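Local coordinates for protein sensory box histidine kinase/response regulator (Burkholderia thailandensis, PDB 3MR0) that is probably a two-component phosphorelay sensor kinase, this chain being its PAS domain, at residues 19-23 against 35-41; 82-86 against 97-102. All coordinates share one frame; numbering follows the deposited sequence. Where two conformers were deposited one is given.

Interaction 1 of 2, residues 19-23 against 35-41; sequences SAGLW and SPHFKKI
Ser-35 at the start of helix 36-41 meets the backbone of Gly-21 and Leu-22, a close packing of a short helix across a strand in the PAS domain. The axes of strand 21-23 and helix 36-41 lie at 111° to each other, and Gly-21, with no side chain, lets its CA come within 3.5 Å of Phe-38 N. Ser-35 is the N-cap of the helix. Its hydroxyl, held between the backbone N and the carbonyl carbon (chi1 66°), takes a capping bond from Phe-38 N and a second bond from Leu-22 N, the latter 2.8 Å from Ser-35 OG. In return Ser-35 N donates to Leu-22 O at 3.0 Å, and a water bridges Ser-35 OG to Ala-20 O. Beyond the cap, His-37 reaches back to the residues that lead into the strand: its CB lies 3.5 Å from Ala-20 O and its CD2 is close to Ser-19 O. Phe-38, with CG anti to the backbone N (chi1 -175°), carries its ring to Trp-23, whose CD1 comes in at the ring edge, 3.8 Å from Phe-38 CE1. Both aromatic residues line the pocket that holds a glycol ether, probably from the crystallisation liquor, and Ile-119 of strand 112-121 touches them as well. Ser-35 OG thus accepts from helix and strand N-H groups and also meets a water, tying the first helical turn to the strand.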
loop_
_atom_site.group_PDB
_atom_site.type_symbol
_atom_site.label_atom_id
_atom_site.label_comp_id
_atom_site.label_asym_id
_atom_site.label_seq_id
_atom_site.Cartn_x
_atom_site.Cartn_y
_atom_site.Cartn_z
ATOM N N SER A 19 2.149 11.069 -8.181
ATOM C CA SER A 19 2.974 11.015 -6.982
ATOM C C SER A 19 2.780 9.653 -6.352
ATOM O O SER A 19 2.576 9.528 -5.153
ATOM C CB SER A 19 2.604 12.125 -6.001
ATOM O OG SER A 19 2.550 13.380 -6.646
ATOM N N ALA A 20 2.832 8.623 -7.178
ATOM C CA ALA A 20 2.663 7.263 -6.690
ATOM C C ALA A 20 4.015 6.564 -6.569
ATOM O O ALA A 20 4.981 6.961 -7.229
ATOM C CB ALA A 20 1.729 6.485 -7.601
ATOM N N GLY A 21 4.089 5.552 -5.704
ATOM C CA GLY A 21 5.252 4.687 -5.626
ATOM C C GLY A 21 4.985 3.302 -6.191
ATOM O O GLY A 21 4.008 2.633 -5.843
ATOM N N LEU A 22 5.867 2.858 -7.073
ATOM C CA LEU A 22 5.721 1.556 -7.718
ATOM C C LEU A 22 6.344 0.469 -6.854
ATOM O O LEU A 22 7.373 0.694 -6.232
ATOM C CB LEU A 22 6.363 1.602 -9.116
ATOM C CG LEU A 22 6.922 0.350 -9.794
ATOM C CD1 LEU A 22 5.862 -0.380 -10.606
ATOM C CD2 LEU A 22 8.084 0.740 -10.688
ATOM N N TRP A 23 5.707 -0.693 -6.799
ATOM C CA TRP A 23 6.281 -1.847 -6.112
ATOM C C TRP A 23 6.179 -3.151 -6.940
ATOM O O TRP A 23 5.247 -3.332 -7.712
ATOM C CB TRP A 23 5.726 -1.994 -4.682
ATOM C CG TRP A 23 4.220 -2.104 -4.530
ATOM C CD1 TRP A 23 3.346 -1.092 -4.267
ATOM C CD2 TRP A 23 3.435 -3.306 -4.578
ATOM N NE1 TRP A 23 2.072 -1.583 -4.161
ATOM C CE2 TRP A 23 2.096 -2.938 -4.357
ATOM C CE3 TRP A 23 3.738 -4.663 -4.797
ATOM C CZ2 TRP A 23 1.062 -3.865 -4.345
ATOM C CZ3 TRP A 23 2.715 -5.578 -4.788
ATOM C CH2 TRP A 23 1.392 -5.179 -4.561
ATOM N N SER A 35 10.202 1.791 -6.029
ATOM C CA SER A 35 10.582 2.934 -6.808
ATOM C C SER A 35 11.090 4.013 -5.857
ATOM O O SER A 35 10.787 3.991 -4.650
ATOM C CB SER A 35 9.404 3.439 -7.622
ATOM O OG SER A 35 8.387 3.945 -6.779
ATOM N N PRO A 36 11.879 4.968 -6.388
ATOM C CA PRO A 36 12.306 6.081 -5.528
ATOM C C PRO A 36 11.117 6.725 -4.823
ATOM O O PRO A 36 11.239 6.973 -3.615
ATOM C CB PRO A 36 12.963 7.055 -6.515
ATOM C CG PRO A 36 13.469 6.161 -7.627
ATOM C CD PRO A 36 12.452 5.054 -7.752
ATOM N N HIS A 37 10.002 6.980 -5.523
ATOM C CA HIS A 37 8.855 7.601 -4.841
ATOM C C HIS A 37 8.160 6.711 -3.790
ATOM O O HIS A 37 7.589 7.219 -2.817
ATOM C CB HIS A 37 7.821 8.287 -5.757
ATOM C CG HIS A 37 7.005 9.311 -5.021
ATOM N ND1 HIS A 37 7.543 10.493 -4.554
ATOM C CD2 HIS A 37 5.722 9.295 -4.587
ATOM C CE1 HIS A 37 6.618 11.179 -3.902
ATOM N NE2 HIS A 37 5.501 10.476 -3.913
ATOM N N PHE A 38 8.217 5.399 -3.977
ATOM C CA PHE A 38 7.762 4.514 -2.929
ATOM C C PHE A 38 8.598 4.800 -1.690
ATOM O O PHE A 38 8.064 5.004 -0.608
ATOM C CB PHE A 38 7.915 3.054 -3.340
ATOM C CG PHE A 38 7.352 2.093 -2.349
ATOM C CD1 PHE A 38 6.233 1.348 -2.655
ATOM C CD2 PHE A 38 7.933 1.948 -1.094
ATOM C CE1 PHE A 38 5.701 0.462 -1.740
ATOM C CE2 PHE A 38 7.404 1.062 -0.156
ATOM C CZ PHE A 38 6.287 0.319 -0.475
ATOM N N LYS A 39 9.918 4.794 -1.839
ATOM C CA LYS A 39 10.774 5.055 -0.687
ATOM C C LYS A 39 10.414 6.387 -0.042
ATOM O O LYS A 39 10.380 6.523 1.190
ATOM C CB LYS A 39 12.244 5.043 -1.081
ATOM C CG LYS A 39 12.738 3.709 -1.601
ATOM C CD LYS A 39 14.228 3.793 -1.852
ATOM C CE LYS A 39 14.764 2.563 -2.534
ATOM N NZ LYS A 39 16.017 2.944 -3.231
ATOM N N LYS A 40 10.141 7.376 -0.873
ATOM C CA LYS A 40 9.844 8.675 -0.331
ATOM C C LYS A 40 8.567 8.636 0.495
ATOM O O LYS A 40 8.549 9.119 1.624
ATOM C CB LYS A 40 9.769 9.716 -1.435
ATOM C CG LYS A 40 9.356 11.094 -0.939
ATOM C CD LYS A 40 10.081 11.492 0.354
ATOM C CE LYS A 40 11.545 11.813 0.119
ATOM N NZ LYS A 40 12.091 12.663 1.220
ATOM N N ILE A 41 7.506 8.050 -0.057
ATOM C CA ILE A 41 6.227 7.957 0.651
ATOM C C ILE A 41 6.363 7.305 2.029
ATOM O O ILE A 41 5.615 7.635 2.937
ATOM C CB ILE A 41 5.157 7.221 -0.200
ATOM C CG1 ILE A 41 4.725 8.078 -1.393
ATOM C CG2 ILE A 41 3.938 6.832 0.639
ATOM C CD1 ILE A 41 3.875 7.323 -2.389
HETATM O O HOH W 1 7.125 5.638 -8.412
#

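Interaction 2 of 2, residues 82-86 against 97-102; sequences YDVEY and WIQSRG
Trp-97 opens this antiparallel pairing, in which strands 82-89 and 95-106 form a beta hairpin at one edge of the PAS sheet; its indole CE3 lies 3.7 Å from Tyr-86 CA, and Lys-126 adds a cation-pi contact. Ile-98 and Tyr-86 form a hydrogen-bonded pair, each N donating to the other's O. Ile-98 CG1, between the backbone N and the carbonyl carbon (chi1 54°), sits over the centre of the Tyr-86 ring, a CH-pi contact 4.2 Å from CG1 to the ring centroid. Gln-99 turns to the other face, where its CB packs on Glu-85 CG, while the Glu-85 carboxylate is claimed by Arg-125. Ser-100 forms a hydrogen-bonded pair with Val-84, Ser-100 N lying 2.7 Å from Val-84 O, and its hydroxyl shares one water with Tyr-82 OH and Tyr-86 OH among the pocket-lining residues. Arg-101, in one of two conformers, lays its guanidinium beside Asp-83 in a salt bridge. Gly-102 N donates to Tyr-82 O at 3.2 Å, a looser end to the pairing, and a water links Gly-102 O to Tyr-82 N. The Asp-83 carboxylate serves two residues: OD2 takes weak bonds from Arg-101 NE and NH2, while OD1 accepts Gln-99 NE2 at 3.0 Å on its syn side, at a nearly straight 171°.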
loop_
_atom_site.group_PDB
_atom_site.type_symbol
_atom_site.label_atom_id
_atom_site.label_comp_id
_atom_site.label_asym_id
_atom_site.label_seq_id
_atom_site.Cartn_x
_atom_site.Cartn_y
_atom_site.Cartn_z
ATOM N N TYR A 82 -7.133 -6.685 -5.330
ATOM C CA TYR A 82 -6.329 -6.106 -4.258
ATOM C C TYR A 82 -6.298 -4.590 -4.409
ATOM O O TYR A 82 -5.693 -4.045 -5.343
ATOM C CB TYR A 82 -4.917 -6.694 -4.222
ATOM C CG TYR A 82 -4.113 -6.262 -3.023
ATOM C CD1 TYR A 82 -4.330 -6.827 -1.771
ATOM C CD2 TYR A 82 -3.136 -5.282 -3.137
ATOM C CE1 TYR A 82 -3.595 -6.421 -0.667
ATOM C CE2 TYR A 82 -2.388 -4.879 -2.036
ATOM C CZ TYR A 82 -2.618 -5.444 -0.810
ATOM O OH TYR A 82 -1.862 -5.026 0.268
ATOM N N ASP A 83 -6.966 -3.924 -3.466
ATOM C CA ASP A 83 -7.083 -2.468 -3.425
ATOM C C ASP A 83 -7.500 -2.056 -2.023
ATOM O O ASP A 83 -8.679 -2.045 -1.690
ATOM C CB ASP A 83 -8.117 -1.997 -4.453
ATOM C CG ASP A 83 -8.183 -0.493 -4.573
ATOM O OD1 ASP A 83 -7.923 0.205 -3.579
ATOM O OD2 ASP A 83 -8.507 -0.010 -5.674
ATOM N N VAL A 84 -6.535 -1.737 -1.186
ATOM C CA VAL A 84 -6.865 -1.485 0.203
ATOM C C VAL A 84 -6.311 -0.145 0.625
ATOM O O VAL A 84 -5.392 0.372 -0.002
ATOM C CB VAL A 84 -6.318 -2.599 1.146
ATOM C CG1 VAL A 84 -7.138 -3.847 1.022
ATOM C CG2 VAL A 84 -4.828 -2.891 0.867
ATOM N N GLU A 85 -6.873 0.410 1.689
ATOM C CA GLU A 85 -6.293 1.569 2.308
ATOM C C GLU A 85 -5.905 1.211 3.722
ATOM O O GLU A 85 -6.650 0.540 4.434
ATOM C CB GLU A 85 -7.259 2.752 2.239
ATOM C CG GLU A 85 -7.508 3.179 0.793
ATOM C CD GLU A 85 -8.334 4.448 0.656
ATOM O OE1 GLU A 85 -9.060 4.812 1.605
ATOM O OE2 GLU A 85 -8.241 5.079 -0.421
ATOM N N TYR A 86 -4.716 1.627 4.130
ATOM C CA TYR A 86 -4.258 1.325 5.480
ATOM C C TYR A 86 -3.133 2.235 5.968
ATOM O O TYR A 86 -2.594 3.025 5.201
ATOM C CB TYR A 86 -3.856 -0.146 5.599
ATOM C CG TYR A 86 -2.698 -0.594 4.727
ATOM C CD1 TYR A 86 -1.383 -0.592 5.211
ATOM C CD2 TYR A 86 -2.926 -1.075 3.451
ATOM C CE1 TYR A 86 -0.336 -1.036 4.433
ATOM C CE2 TYR A 86 -1.895 -1.525 2.665
ATOM C CZ TYR A 86 -0.600 -1.510 3.159
ATOM O OH TYR A 86 0.418 -1.980 2.357
ATOM N N TRP A 97 -1.630 7.294 5.884
ATOM C CA TRP A 97 -2.490 6.372 5.169
ATOM C C TRP A 97 -1.992 6.253 3.741
ATOM O O TRP A 97 -1.628 7.245 3.123
ATOM C CB TRP A 97 -3.931 6.866 5.121
ATOM C CG TRP A 97 -4.665 6.765 6.409
ATOM C CD1 TRP A 97 -4.642 7.658 7.443
ATOM C CD2 TRP A 97 -5.563 5.726 6.793
ATOM N NE1 TRP A 97 -5.461 7.224 8.459
ATOM C CE2 TRP A 97 -6.041 6.037 8.081
ATOM C CE3 TRP A 97 -5.998 4.546 6.183
ATOM C CZ2 TRP A 97 -6.948 5.218 8.759
ATOM C CZ3 TRP A 97 -6.901 3.733 6.871
ATOM C CH2 TRP A 97 -7.366 4.081 8.133
ATOM N N ILE A 98 -1.973 5.028 3.236
ATOM C CA ILE A 98 -1.739 4.778 1.822
ATOM C C ILE A 98 -2.905 3.974 1.240
ATOM O O ILE A 98 -3.537 3.171 1.942
ATOM C CB ILE A 98 -0.412 3.989 1.573
ATOM C CG1 ILE A 98 -0.367 2.684 2.389
ATOM C CG2 ILE A 98 0.805 4.847 1.856
ATOM C CD1 ILE A 98 0.877 1.822 2.111
ATOM N N GLN A 99 -3.195 4.195 -0.038
ATOM C CA GLN A 99 -3.986 3.238 -0.816
ATOM C C GLN A 99 -2.996 2.340 -1.568
ATOM O O GLN A 99 -2.055 2.844 -2.180
ATOM C CB GLN A 99 -4.900 3.953 -1.811
ATOM C CG GLN A 99 -5.617 3.005 -2.746
ATOM C CD GLN A 99 -6.385 3.722 -3.834
ATOM O OE1 GLN A 99 -6.045 4.848 -4.199
ATOM N NE2 GLN A 99 -7.406 3.066 -4.374
ATOM N N SER A 100 -3.180 1.020 -1.489
ATOM C CA SER A 100 -2.308 0.067 -2.195
ATOM C C SER A 100 -3.152 -0.778 -3.139
ATOM O O SER A 100 -4.157 -1.369 -2.730
ATOM C CB SER A 100 -1.518 -0.818 -1.222
ATOM O OG SER A 100 -0.561 -1.623 -1.883
ATOM N N ARG A 101 -2.720 -0.843 -4.395
ATOM C CA ARG A 101 -3.415 -1.596 -5.440
ATOM C C ARG A 101 -2.403 -2.409 -6.240
ATOM O O ARG A 101 -1.320 -1.935 -6.551
ATOM C CB ARG A 101 -4.179 -0.637 -6.357
ATOM C CG ARG A 101 -5.044 -1.297 -7.400
ATOM C CD ARG A 101 -5.733 -0.251 -8.292
ATOM N NE ARG A 101 -6.710 0.579 -7.575
ATOM C CZ ARG A 101 -7.529 1.456 -8.160
ATOM N NH1 ARG A 101 -7.497 1.629 -9.472
ATOM N NH2 ARG A 101 -8.381 2.161 -7.431
ATOM N N GLY A 102 -2.756 -3.638 -6.580
ATOM C CA GLY A 102 -1.806 -4.510 -7.232
ATOM C C GLY A 102 -2.434 -5.728 -7.856
ATOM O O GLY A 102 -3.587 -6.048 -7.598
HETATM O O HOH W 2 0.033 -3.225 -0.074
HETATM O O HOH W 3 -6.133 -6.346 -7.881
#

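The two contacts show how one PAS sheet combines different kinds of joint. Interaction 1 fastens a short helix across an inner strand with two direct bonds, both through Ser-35, whose hydroxyl also caps the helix; interaction 2 is a regular strand ladder at the sheet margin, burying more surface (606 against 346 Å²). Both are partly buried. The ladder splits its chemistry by face, aromatic and aliphatic groups toward the pocket, with the Ser-100 hydroxyl and a bound water among them, and charged or amide groups on the opposite face. Strand 112-121 lies between strands 21-25 and 95-106, yet the contacts touch directly: Trp-23 packs on Ser-100 and Gly-102, and Ile-41 on Ile-98. Together they line the same glycol-ether pocket.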